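Local coordinates for protein 4-hydroxybutyrate CoA-transferase (Porphyromonas gingivalis, PDB 3EH7) that probably transfers coenzyme A between acyl groups such as acetate and 4-hydroxybutyrate, at residues I102-F106 with Y107-S111; P374-A377 with E378-V382. One frame throughout, in Å; residues are numbered along the deposited sequence.

Contact 1. Residues I102-F106 with Y107-S111; sequences IPVFF and YEVPS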
ATOM      1  N   ILE A 102      18.002  -1.634  -2.567  1.00 24.87           N
ATOM      2  CA  ILE A 102      17.240  -1.649  -1.305  1.00 24.87           C
ATOM      3  C   ILE A 102      15.784  -1.306  -1.579  1.00 24.82           C
ATOM      4  O   ILE A 102      15.457  -0.145  -1.767  1.00 23.48           O
ATOM      5  CB  ILE A 102      17.783  -0.656  -0.271  1.00 25.59           C
ATOM      6  CG1 ILE A 102      19.267  -0.942   0.039  1.00 26.48           C
ATOM      7  CG2 ILE A 102      16.972  -0.715   1.039  1.00 24.94           C
ATOM      8  CD1 ILE A 102      19.947   0.218   0.779  1.00 27.72           C
ATOM      9  N   PRO A 103      14.899  -2.324  -1.589  1.00 24.80           N
ATOM     10  CA  PRO A 103      13.462  -2.005  -1.809  1.00 24.94           C
ATOM     11  C   PRO A 103      12.887  -1.155  -0.669  1.00 25.49           C
ATOM     12  O   PRO A 103      13.049  -1.474   0.512  1.00 26.91           O
ATOM     13  CB  PRO A 103      12.771  -3.380  -1.887  1.00 24.97           C
ATOM     14  CG  PRO A 103      13.877  -4.412  -1.886  1.00 24.45           C
ATOM     15  CD  PRO A 103      15.150  -3.764  -1.410  1.00 23.98           C
ATOM     16  N   VAL A 104      12.270  -0.038  -1.007  1.00 25.22           N
ATOM     17  CA  VAL A 104      11.737   0.849   0.005  1.00 25.84           C
ATOM     18  C   VAL A 104      10.719   1.723  -0.702  1.00 24.73           C
ATOM     19  O   VAL A 104      10.825   1.918  -1.896  1.00 25.93           O
ATOM     20  CB  VAL A 104      12.872   1.700   0.631  1.00 26.45           C
ATOM     21  CG1 VAL A 104      13.571   2.482  -0.437  1.00 28.04           C
ATOM     22  CG2 VAL A 104      12.333   2.600   1.767  1.00 28.79           C
ATOM     23  N   PHE A 105       9.711   2.208   0.003  1.00 23.33           N
ATOM     24  CA  PHE A 105       8.850   3.240  -0.570  1.00 22.59           C
ATOM     25  C   PHE A 105       9.631   4.555  -0.554  1.00 21.80           C
ATOM     26  O   PHE A 105      10.270   4.880   0.426  1.00 21.16           O
ATOM     27  CB  PHE A 105       7.584   3.422   0.237  1.00 22.60           C
ATOM     28  CG  PHE A 105       6.589   2.293   0.093  1.00 22.91           C
ATOM     29  CD1 PHE A 105       6.356   1.700  -1.129  1.00 19.82           C
ATOM     30  CD2 PHE A 105       5.855   1.862   1.208  1.00 22.27           C
ATOM     31  CE1 PHE A 105       5.419   0.671  -1.256  1.00 21.78           C
ATOM     32  CE2 PHE A 105       4.909   0.868   1.080  1.00 23.37           C
ATOM     33  CZ  PHE A 105       4.702   0.254  -0.161  1.00 22.41           C
ATOM     34  N   PHE A 106       9.556   5.310  -1.627  1.00 21.55           N
ATOM     35  CA  PHE A 106      10.333   6.546  -1.748  1.00 21.40           C
ATOM     36  C   PHE A 106      10.068   7.503  -0.557  1.00 21.31           C
ATOM     37  O   PHE A 106      11.006   7.999   0.061  1.00 19.60           O
ATOM     38  CB  PHE A 106      10.008   7.203  -3.088  1.00 21.35           C
ATOM     39  CG  PHE A 106      10.959   8.304  -3.498  1.00 23.21           C
ATOM     40  CD1 PHE A 106      12.140   8.569  -2.806  1.00 23.17           C
ATOM     41  CD2 PHE A 106      10.662   9.074  -4.614  1.00 23.61           C
ATOM     42  CE1 PHE A 106      12.977   9.603  -3.217  1.00 24.04           C
ATOM     43  CE2 PHE A 106      11.497  10.081  -5.026  1.00 24.09           C
ATOM     44  CZ  PHE A 106      12.663  10.349  -4.336  1.00 22.97           C
ATOM     45  N   TYR A 107       8.799   7.740  -0.221  1.00 20.16           N
ATOM     46  CA  TYR A 107       8.459   8.614   0.917  1.00 21.43           C
ATOM     47  C   TYR A 107       9.011   8.168   2.278  1.00 22.13           C
ATOM     48  O   TYR A 107       9.120   8.977   3.183  1.00 23.12           O
ATOM     49  CB  TYR A 107       6.941   8.873   1.004  1.00 21.44           C
ATOM     50  CG  TYR A 107       6.191   7.816   1.760  1.00 23.04           C
ATOM     51  CD1 TYR A 107       5.756   6.677   1.120  1.00 24.59           C
ATOM     52  CD2 TYR A 107       5.958   7.931   3.145  1.00 24.48           C
ATOM     53  CE1 TYR A 107       5.066   5.687   1.794  1.00 23.27           C
ATOM     54  CE2 TYR A 107       5.278   6.933   3.830  1.00 27.15           C
ATOM     55  CZ  TYR A 107       4.838   5.813   3.134  1.00 26.83           C
ATOM     56  OH  TYR A 107       4.160   4.793   3.745  1.00 32.11           O
ATOM     57  N   GLU A 108       9.352   6.885   2.411  1.00 22.90           N
ATOM     58  CA  GLU A 108       9.877   6.313   3.634  1.00 23.34           C
ATOM     59  C   GLU A 108      11.393   6.423   3.783  1.00 22.91           C
ATOM     60  O   GLU A 108      11.934   6.195   4.870  1.00 22.38           O
ATOM     61  CB  GLU A 108       9.489   4.828   3.739  1.00 24.60           C
ATOM     62  CG  GLU A 108       8.326   4.540   4.660  1.00 30.17           C
ATOM     63  CD  GLU A 108       8.142   3.046   4.910  1.00 36.96           C
ATOM     64  OE1 GLU A 108       7.835   2.301   3.959  1.00 40.28           O
ATOM     65  OE2 GLU A 108       8.335   2.608   6.071  1.00 45.13           O
ATOM     66  N   VAL A 109      12.082   6.751   2.698  1.00 21.61           N
ATOM     67  CA  VAL A 109      13.539   6.826   2.730  1.00 21.79           C
ATOM     68  C   VAL A 109      14.103   7.788   3.785  1.00 21.94           C
ATOM     69  O   VAL A 109      15.011   7.414   4.536  1.00 21.94           O
ATOM     70  CB  VAL A 109      14.081   7.151   1.324  1.00 22.09           C
ATOM     71  CG1 VAL A 109      15.548   7.499   1.371  1.00 19.35           C
ATOM     72  CG2 VAL A 109      13.796   5.950   0.397  1.00 21.66           C
ATOM     73  N   PRO A 110      13.575   9.023   3.875  1.00 22.89           N
ATOM     74  CA  PRO A 110      14.162   9.958   4.871  1.00 22.65           C
ATOM     75  C   PRO A 110      14.100   9.455   6.315  1.00 24.57           C
ATOM     76  O   PRO A 110      15.095   9.547   7.042  1.00 22.24           O
ATOM     77  CB  PRO A 110      13.345  11.234   4.693  1.00 23.07           C
ATOM     78  CG  PRO A 110      12.841  11.131   3.224  1.00 22.53           C
ATOM     79  CD  PRO A 110      12.565   9.685   3.027  1.00 22.44           C
ATOM     80  N   SER A 111      12.971   8.887   6.741  1.00 26.35           N
ATOM     81  CA  SER A 111      12.915   8.359   8.120  1.00 27.90           C
ATOM     82  C   SER A 111      13.853   7.165   8.307  1.00 28.16           C
ATOM     83  O   SER A 111      14.472   7.003   9.364  1.00 27.24           O
ATOM     84  CB  SER A 111      11.494   7.999   8.527  1.00 28.15           C
ATOM     85  OG  SER A 111      10.974   7.033   7.633  1.00 33.56           O
TER
HETATM   86  O   HOH W   1       9.188   0.906   2.481  1.00 27.15           O
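V104, F105 and F106 meet E108 and V109 at the turn that leads a loop into helix 109-114. The F105 carbonyl O takes the E108 N-H, with F105 O to E108 N at 3.0 Å, and V109 N adds a weak bond to the same oxygen. One residue on, F106 O accepts a hydrogen bond from V109 N at 3.1 Å in a straighter line (159°). P110 has no N-H to give; its CD instead rests 3.8 Å from F106 O, so proline fits this early turn.

The side chains fall into two groups. In one, V104 CG1 touches V109 CG2 at 3.6 Å, the two branched chains crossing at about a right angle, while the edge of the F106 ring approaches the same V109 methyl. In the other, the Y107 ring runs alongside F105, pointing the same way: with CG set between backbone N and carbonyl carbon (chi1 86°), Y107 CE1 comes 3.7 Å from F105 CB. E108 lays its CG over one face of the Y107 ring and brings E108 OE1 to 3.4 Å from F105 CD2, the carboxylate plane 42° from the ring. A water accepts a hydrogen bond from F105 N at 2.8 Å; its link to OE1 is modelled too short to trust.

E108 OE2 forms a salt bridge with K402 of the second subunit. S111 OG donates to E108 O at 3.0 Å, a bond common in helices generally. Backbone i to i+3 bonds, an early proline and the D343 carboxylate accepting a hydrogen bond from Y107 N are characteristic of a helix start.

Contact 2. Residues P374-A377 with E378-V382; sequences PIIA and EGAAV
The backbone from A377 to A380 makes a type II beta turn, closed by A380 N donating to A377 O at 2.9 Å with an angle of 161° at the hydrogen. E378 and G379 occupy the two corner positions. G379 has a phi of 77°, a value that glycine reaches without strain because it carries no side chain, and this is the usual residue at the third position of such a turn.

I376 carries most of the side-chain contact. CG1 is set between backbone N and carbonyl carbon (chi1 67°), and the chain is then extended, which carries CD1 across the loop to the far arm. There I376 CD1 lies 3.8 Å from V382 CG2, the two branched side chains crossing at about a right angle, and 3.8 Å from A380 O. A380 CB also lies near I376 CD1, at 4.3 Å. A380 turns its methyl back over the turn, its CB passing beside A377 CB at 4.3 Å; alanine is small enough to sit at both ends without pushing the arms apart. E378, by contrast, points away from the loop at an exposed corner, suiting a charged residue, and lies against I375 of the second subunit.

Strands 318-320 and 325-326 lie against I376 and A380, and E318 accepts a hydrogen bond from A377 N while E328 accepts one from A381 N. In the second subunit Q324 spans A380 O and V382 N with its amide, and V382 packs on V382 of that chain. The chemistry thus implies a loop held by few internal forces: one backbone bond sets its bend, one isoleucine methyl joins its arms, and several of its other backbone groups bond to glutamates of the same chain and to Q324 of the second subunit.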
ATOM      1  N   PRO A 374      -0.613 -12.322 -19.631  1.00 20.58           N
ATOM      2  CA  PRO A 374      -1.345 -13.282 -18.817  1.00 20.84           C
ATOM      3  C   PRO A 374      -0.704 -13.512 -17.430  1.00 21.32           C
ATOM      4  O   PRO A 374      -1.421 -13.673 -16.448  1.00 22.08           O
ATOM      5  CB  PRO A 374      -1.330 -14.554 -19.659  1.00 21.09           C
ATOM      6  CG  PRO A 374      -0.249 -14.356 -20.670  1.00 22.22           C
ATOM      7  CD  PRO A 374      -0.005 -12.914 -20.834  1.00 20.72           C
ATOM      8  N   ILE A 375       0.627 -13.514 -17.361  1.00 20.86           N
ATOM      9  CA  ILE A 375       1.360 -13.749 -16.117  1.00 21.06           C
ATOM     10  C   ILE A 375       2.575 -12.838 -16.143  1.00 20.26           C
ATOM     11  O   ILE A 375       3.210 -12.670 -17.181  1.00 20.06           O
ATOM     12  CB  ILE A 375       1.837 -15.229 -15.971  1.00 21.58           C
ATOM     13  CG1 ILE A 375       0.661 -16.169 -15.800  1.00 21.79           C
ATOM     14  CG2 ILE A 375       2.741 -15.408 -14.744  1.00 22.61           C
ATOM     15  CD1 ILE A 375       0.973 -17.544 -16.313  1.00 26.40           C
ATOM     16  N   ILE A 376       2.899 -12.228 -15.017  1.00 19.52           N
ATOM     17  CA  ILE A 376       4.081 -11.371 -14.971  1.00 19.45           C
ATOM     18  C   ILE A 376       5.332 -12.180 -15.293  1.00 19.56           C
ATOM     19  O   ILE A 376       5.324 -13.402 -15.227  1.00 19.09           O
ATOM     20  CB  ILE A 376       4.250 -10.644 -13.608  1.00 19.40           C
ATOM     21  CG1 ILE A 376       4.552 -11.643 -12.464  1.00 20.04           C
ATOM     22  CG2 ILE A 376       3.008  -9.757 -13.307  1.00 17.28           C
ATOM     23  CD1 ILE A 376       4.765 -10.946 -11.063  1.00 17.30           C
ATOM     24  N   ALA A 377       6.413 -11.498 -15.624  1.00 20.54           N
ATOM     25  CA  ALA A 377       7.642 -12.194 -15.948  1.00 21.50           C
ATOM     26  C   ALA A 377       8.193 -12.912 -14.706  1.00 22.44           C
ATOM     27  O   ALA A 377       7.977 -12.496 -13.575  1.00 22.33           O
ATOM     28  CB  ALA A 377       8.674 -11.230 -16.536  1.00 21.99           C
ATOM     29  N   GLU A 378       8.875 -14.025 -14.948  1.00 22.99           N
ATOM     30  CA  GLU A 378       9.483 -14.848 -13.917  1.00 24.28           C
ATOM     31  C   GLU A 378      10.359 -14.007 -13.002  1.00 23.81           C
ATOM     32  O   GLU A 378      11.254 -13.349 -13.470  1.00 23.80           O
ATOM     33  CB  GLU A 378      10.360 -15.877 -14.621  1.00 25.30           C
ATOM     34  CG  GLU A 378      11.098 -16.795 -13.732  1.00 28.54           C
ATOM     35  CD  GLU A 378      10.276 -17.989 -13.390  1.00 32.31           C
ATOM     36  OE1 GLU A 378       9.025 -17.869 -13.398  1.00 33.14           O
ATOM     37  OE2 GLU A 378      10.899 -19.038 -13.116  1.00 37.21           O
ATOM     38  N   GLY A 379      10.082 -14.013 -11.705  1.00 23.39           N
ATOM     39  CA  GLY A 379      10.871 -13.253 -10.751  1.00 22.54           C
ATOM     40  C   GLY A 379      10.614 -11.758 -10.718  1.00 21.95           C
ATOM     41  O   GLY A 379      11.264 -11.043  -9.954  1.00 21.88           O
ATOM     42  N   ALA A 380       9.673 -11.256 -11.518  1.00 21.16           N
ATOM     43  CA  ALA A 380       9.408  -9.836 -11.531  1.00 20.77           C
ATOM     44  C   ALA A 380       8.860  -9.367 -10.170  1.00 20.72           C
ATOM     45  O   ALA A 380       8.161 -10.115  -9.482  1.00 20.18           O
ATOM     46  CB  ALA A 380       8.446  -9.471 -12.652  1.00 20.69           C
ATOM     47  N   ALA A 381       9.207  -8.135  -9.800  1.00 20.43           N
ATOM     48  CA  ALA A 381       8.709  -7.521  -8.569  1.00 20.76           C
ATOM     49  C   ALA A 381       7.464  -6.690  -8.830  1.00 19.50           C
ATOM     50  O   ALA A 381       7.504  -5.714  -9.596  1.00 21.43           O
ATOM     51  CB  ALA A 381       9.789  -6.683  -7.923  1.00 19.95           C
ATOM     52  N   VAL A 382       6.343  -7.108  -8.245  1.00 18.58           N
ATOM     53  CA  VAL A 382       5.143  -6.310  -8.230  1.00 16.94           C
ATOM     54  C   VAL A 382       5.402  -4.992  -7.484  1.00 18.67           C
ATOM     55  O   VAL A 382       6.006  -4.994  -6.413  1.00 18.60           O
ATOM     56  CB  VAL A 382       3.929  -7.094  -7.624  1.00 16.70           C
ATOM     57  CG1 VAL A 382       2.721  -6.178  -7.492  1.00 13.41           C
ATOM     58  CG2 VAL A 382       3.590  -8.316  -8.514  1.00 15.10           C
TER

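In the fold
Both contacts are local and follow one another in series, neither nesting nor crossing. Coming from the N terminus, contact 1 closes first, where the long loop after strand 58-60 turns into helix 109-114; it belongs to the N-terminal half of the chain, yet packs against helices 295-298 and 341-350 from the C-terminal half. Contact 2 comes much later, closing the loop that joins strands 372-373 and 382-384, the outermost strands of the four-stranded mixed sheet. The centres of contact 1 and contact 2 are 23 Å apart, and the two do not touch. What they share is the second subunit, which each meets in the dimer.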